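Local coordinates for alternansucrase (Leuconostoc mesenteroides, PDB 6HVG), which is a large multidomain enzyme of glycoside hydrolase family 70, combining a circularly permuted TIM-type barrel with choline-binding-type repeats, at residues M601-I606 with L1118-A1123; E592-L597 with L631-D636. One frame throughout, in Å; residues are numbered along the deposited sequence.

Both contacts lie in the glycoside hydrolase family 70 part of the chain, with centres about 19 Å apart. Helix 587-601 connects them. Its residues 592-597 take part in interaction 2, and its last residue, Met601, is the first of segment 601-606, whose contact is made by Phe603 just after the helix. Tyr599 of the same helix reaches Leu1118 and Phe1120. Met601 in turn touches Phe638 and Tyr642 on helix 629-642, the second helix of interaction 2. Arg1115 and Tyr1116, just ahead of 1118-1123, bind polar groups of 592-597. The calcium ion, held by Glu575, Asp581, Asn625 and Asp1159, is about 14 Å from the side chain of Ile633. Neither contact supplies a calcium ligand.

Interaction 1 of 2, residues M601-I606 with L1118-A1123; sequences MNFGSI and LGFNKA
Phe603 and Leu1118 are the nearest backbone positions, with their CA atoms 9.6 Å apart. Side chains alone bridge this gap. Phe603 begins the short helix 603-608. Residues 1118-1123 form an irregular loop, and both Gly1119 N and Phe1120 N bond to Asp1117 OD1.

The Phe603 and Leu1118 side chains approach from opposite directions. Phe603 has CG anti to its N (chi1 -178°), which carries the ring out toward the loop. One methyl of Leu1118, CD2, sits over a face of that ring in a CH-pi contact, 4.2 Å from the Phe603 ring centroid and 15° off the normal, displaced toward the rim. Leu1118 CB also packs against Phe603 CZ at 3.9 Å. Phe1120 adds a smaller apolar contact, its CZ lying 4.2 Å from Phe603 CE1. Phe1120 CB does not point at Phe603, but the ring end comes nearer.

Tyr599 meets the Phe603 ring with the planes at about 75°, while Tyr1203 stacks on Phe1120. Leu1138 of helix 1135-1147 touches both Phe603 and Leu1118. This small aromatic and aliphatic cluster joins the start of helix 603-608 to a loop some 510 residues later, consistent with a circularly permuted family 70 barrel.

Interaction 2 of 2, residues E592-L597 with L631-D636; sequences EQLNWL and LKIAGD
Between the two segments the closest CA atoms are those of Leu594 and Ile633, 7.1 Å apart; both segments are helical throughout and lie within helices 587-601 and 629-642.

Two pairs of apolar groups make the contact. In the first, the Leu594 and Ile633 side chains pass at a slant. Ile633 CG2 is the branch that touches. It stands 3.9 Å from Leu594 CD1 and 4.0 Å from Leu594 CB. With chi1 at -67°, Ile633 holds CG2 anti to its own N and turns that branch to the neighbouring helix.

In the second pair, Leu597 points at the other helix one turn further along. Its CD2 reaches Ala634, 3.9 Å from CA and 4.1 Å from CB. The small alanine side chain lets the leucine methyl meet the helix backbone itself. Tyr637 of helix 629-642 touches both leucines. The helices lie in the chain before and after strand 617-620. Leu597 and Ala634 pack against its Ile618 and against Trp1156 of the parallel neighbour 1151-1156, which makes the helices adjacent outer helices of the barrel.

Within 631-636, Lys632 NZ donates to the syn lone pair of Asp636 OD2, 2.7 Å away, in a salt bridge across one helical turn. Buried Glu592 OE2 forms a salt bridge with Arg1115 and hydrogen bonds with Tyr1116 OH and Gln1204 NE2; its OE1 bonds to Gly1209 N.

Polar links thus tie 592-597 to other parts of the domain. Its contact with 631-636 rests on apolar burial, 140 Å² over both sides, with no bond of fixed direction.

Interaction 1 of 2, residues M601-I606 with L1118-A1123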
# COMPACT_ATOMS: atom_id res chain seq x y z
N MET A 601 -31.71 0.84 -0.33
CA MET A 601 -32.64 1.96 -0.50
C MET A 601 -34.05 1.64 -0.02
O MET A 601 -34.86 2.54 0.14
CB MET A 601 -32.71 2.40 -1.96
CG MET A 601 -31.40 2.89 -2.56
SD MET A 601 -30.73 4.36 -1.75
CE MET A 601 -29.55 3.53 -0.69
N ASN A 602 -34.33 0.36 0.22
CA ASN A 602 -35.56 -0.05 0.89
C ASN A 602 -35.29 -0.85 2.16
O ASN A 602 -36.07 -1.74 2.50
CB ASN A 602 -36.40 -0.89 -0.09
CG ASN A 602 -36.86 -0.08 -1.28
OD1 ASN A 602 -37.93 0.54 -1.26
ND2 ASN A 602 -36.03 -0.05 -2.32
N PHE A 603 -34.18 -0.55 2.85
CA PHE A 603 -33.78 -1.39 3.97
C PHE A 603 -34.88 -1.48 4.99
O PHE A 603 -35.25 -2.58 5.40
CB PHE A 603 -32.50 -0.88 4.63
CG PHE A 603 -32.01 -1.75 5.76
CD1 PHE A 603 -31.60 -3.05 5.51
CD2 PHE A 603 -31.95 -1.27 7.06
CE1 PHE A 603 -31.16 -3.86 6.56
CE2 PHE A 603 -31.51 -2.08 8.10
CZ PHE A 603 -31.11 -3.37 7.85
N GLY A 604 -35.43 -0.34 5.36
CA GLY A 604 -36.50 -0.26 6.36
C GLY A 604 -37.79 -0.97 6.00
O GLY A 604 -38.38 -1.65 6.83
N SER A 605 -38.24 -0.81 4.75
CA SER A 605 -39.45 -1.47 4.26
C SER A 605 -39.34 -2.99 4.33
O SER A 605 -40.28 -3.67 4.74
CB SER A 605 -39.74 -1.05 2.82
OG SER A 605 -39.81 0.36 2.68
N ILE A 606 -38.19 -3.51 3.92
CA ILE A 606 -37.96 -4.95 3.81
C ILE A 606 -37.72 -5.61 5.16
O ILE A 606 -38.27 -6.66 5.44
CB ILE A 606 -36.76 -5.21 2.89
CG1 ILE A 606 -37.11 -4.80 1.47
CG2 ILE A 606 -36.34 -6.67 2.93
CD1 ILE A 606 -35.92 -4.50 0.59
N LEU A 1118 -26.72 -6.41 8.34
CA LEU A 1118 -26.44 -5.07 8.88
C LEU A 1118 -26.62 -4.99 10.42
O LEU A 1118 -26.78 -3.91 10.98
CB LEU A 1118 -27.32 -4.05 8.17
CG LEU A 1118 -26.84 -3.67 6.75
CD1 LEU A 1118 -27.24 -4.70 5.70
CD2 LEU A 1118 -27.35 -2.30 6.34
N GLY A 1119 -26.56 -6.14 11.08
CA GLY A 1119 -26.62 -6.20 12.53
C GLY A 1119 -27.74 -7.08 13.09
O GLY A 1119 -28.15 -6.88 14.23
N PHE A 1120 -28.16 -8.09 12.33
CA PHE A 1120 -29.24 -8.96 12.78
C PHE A 1120 -28.80 -9.87 13.91
O PHE A 1120 -27.61 -10.12 14.08
CB PHE A 1120 -29.78 -9.81 11.65
CG PHE A 1120 -30.41 -9.03 10.53
CD1 PHE A 1120 -29.74 -8.87 9.34
CD2 PHE A 1120 -31.67 -8.45 10.67
CE1 PHE A 1120 -30.31 -8.16 8.30
CE2 PHE A 1120 -32.25 -7.74 9.63
CZ PHE A 1120 -31.55 -7.59 8.44
N ASN A 1121 -29.77 -10.36 14.67
CA ASN A 1121 -29.51 -11.29 15.74
C ASN A 1121 -28.98 -12.64 15.23
O ASN A 1121 -29.25 -13.05 14.09
CB ASN A 1121 -30.79 -11.53 16.55
CG ASN A 1121 -31.25 -10.30 17.33
OD1 ASN A 1121 -30.57 -9.27 17.40
ND2 ASN A 1121 -32.41 -10.44 17.95
N LYS A 1122 -28.20 -13.33 16.06
CA LYS A 1122 -27.82 -14.71 15.77
C LYS A 1122 -29.09 -15.51 15.60
O LYS A 1122 -30.16 -15.08 16.05
CB LYS A 1122 -26.98 -15.29 16.90
CG LYS A 1122 -25.60 -14.68 17.04
CD LYS A 1122 -24.81 -15.31 18.18
CE LYS A 1122 -23.89 -14.33 18.91
NZ LYS A 1122 -23.94 -14.59 20.39
N ALA A 1123 -29.00 -16.67 14.95
CA ALA A 1123 -30.19 -17.51 14.72
C ALA A 1123 -30.76 -18.08 16.02
O ALA A 1123 -31.96 -18.38 16.11
CB ALA A 1123 -29.88 -18.63 13.73

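Interaction 2 of 2, residues E592-L597 with L631-D636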
# COMPACT_ATOMS: atom_id res chain seq x y z
N GLU A 592 -26.91 -8.50 -9.43
CA GLU A 592 -26.86 -8.73 -7.99
C GLU A 592 -26.50 -7.43 -7.23
O GLU A 592 -27.01 -7.18 -6.15
CB GLU A 592 -25.87 -9.84 -7.67
CG GLU A 592 -25.60 -10.04 -6.20
CD GLU A 592 -26.86 -10.10 -5.36
OE1 GLU A 592 -27.91 -10.54 -5.87
OE2 GLU A 592 -26.76 -9.74 -4.18
N GLN A 593 -25.64 -6.61 -7.82
CA GLN A 593 -25.28 -5.34 -7.22
C GLN A 593 -26.50 -4.41 -7.18
O GLN A 593 -26.65 -3.62 -6.26
CB GLN A 593 -24.15 -4.66 -7.98
CG GLN A 593 -22.85 -5.41 -8.07
CD GLN A 593 -22.10 -5.50 -6.77
OE1 GLN A 593 -22.58 -5.14 -5.70
NE2 GLN A 593 -20.90 -5.96 -6.88
N LEU A 594 -27.36 -4.49 -8.20
CA LEU A 594 -28.60 -3.73 -8.21
C LEU A 594 -29.57 -4.24 -7.15
O LEU A 594 -30.27 -3.45 -6.52
CB LEU A 594 -29.27 -3.82 -9.59
CG LEU A 594 -30.60 -3.09 -9.77
CD1 LEU A 594 -30.41 -1.60 -9.53
CD2 LEU A 594 -31.16 -3.39 -11.15
N ASN A 595 -29.63 -5.56 -6.97
CA ASN A 595 -30.46 -6.17 -5.93
C ASN A 595 -30.05 -5.63 -4.56
O ASN A 595 -30.90 -5.22 -3.78
CB ASN A 595 -30.34 -7.70 -5.94
CG ASN A 595 -31.50 -8.40 -5.23
OD1 ASN A 595 -32.62 -8.43 -5.74
ND2 ASN A 595 -31.23 -8.96 -4.05
N TRP A 596 -28.74 -5.62 -4.32
CA TRP A 596 -28.18 -5.10 -3.08
C TRP A 596 -28.51 -3.64 -2.91
O TRP A 596 -28.86 -3.20 -1.82
CB TRP A 596 -26.67 -5.28 -3.08
CG TRP A 596 -25.98 -5.02 -1.76
CD1 TRP A 596 -26.47 -5.25 -0.52
CD2 TRP A 596 -24.65 -4.56 -1.59
NE1 TRP A 596 -25.53 -4.93 0.42
CE2 TRP A 596 -24.40 -4.51 -0.22
CE3 TRP A 596 -23.65 -4.17 -2.46
CZ2 TRP A 596 -23.19 -4.09 0.31
CZ3 TRP A 596 -22.43 -3.73 -1.94
CH2 TRP A 596 -22.21 -3.72 -0.57
N LEU A 597 -28.40 -2.89 -4.00
CA LEU A 597 -28.71 -1.46 -4.00
C LEU A 597 -30.16 -1.21 -3.67
O LEU A 597 -30.48 -0.31 -2.92
CB LEU A 597 -28.40 -0.83 -5.34
CG LEU A 597 -28.73 0.64 -5.51
CD1 LEU A 597 -27.96 1.50 -4.50
CD2 LEU A 597 -28.43 1.05 -6.94
N LEU A 631 -22.00 2.70 -12.19
CA LEU A 631 -22.47 4.06 -12.01
C LEU A 631 -23.76 4.28 -12.78
O LEU A 631 -24.71 4.91 -12.27
CB LEU A 631 -21.41 5.08 -12.47
CG LEU A 631 -20.02 5.01 -11.83
CD1 LEU A 631 -19.19 6.19 -12.24
CD2 LEU A 631 -20.10 4.95 -10.32
N LYS A 632 -23.80 3.75 -14.01
CA LYS A 632 -24.99 3.83 -14.87
C LYS A 632 -26.14 3.02 -14.29
O LYS A 632 -27.28 3.49 -14.29
CB LYS A 632 -24.66 3.30 -16.26
CG LYS A 632 -25.65 3.70 -17.32
CD LYS A 632 -25.68 2.71 -18.46
CE LYS A 632 -26.42 3.28 -19.68
NZ LYS A 632 -27.83 3.68 -19.39
N ILE A 633 -25.84 1.83 -13.78
CA ILE A 633 -26.85 0.98 -13.16
C ILE A 633 -27.49 1.69 -11.98
O ILE A 633 -28.71 1.71 -11.84
CB ILE A 633 -26.27 -0.37 -12.72
CG1 ILE A 633 -25.87 -1.20 -13.94
CG2 ILE A 633 -27.26 -1.16 -11.86
CD1 ILE A 633 -24.80 -2.23 -13.64
N ALA A 634 -26.66 2.25 -11.13
CA ALA A 634 -27.12 3.02 -9.98
C ALA A 634 -27.91 4.27 -10.42
O ALA A 634 -28.98 4.54 -9.89
CB ALA A 634 -25.94 3.44 -9.13
N GLY A 635 -27.36 5.04 -11.35
CA GLY A 635 -28.01 6.25 -11.80
C GLY A 635 -29.40 5.99 -12.36
O GLY A 635 -30.39 6.66 -11.98
N ASP A 636 -29.48 5.02 -13.26
CA ASP A 636 -30.73 4.66 -13.93
C ASP A 636 -31.79 4.12 -12.97
O ASP A 636 -32.98 4.35 -13.19
CB ASP A 636 -30.45 3.67 -15.06
CG ASP A 636 -29.64 4.29 -16.19
OD1 ASP A 636 -29.30 5.49 -16.08
OD2 ASP A 636 -29.34 3.59 -17.18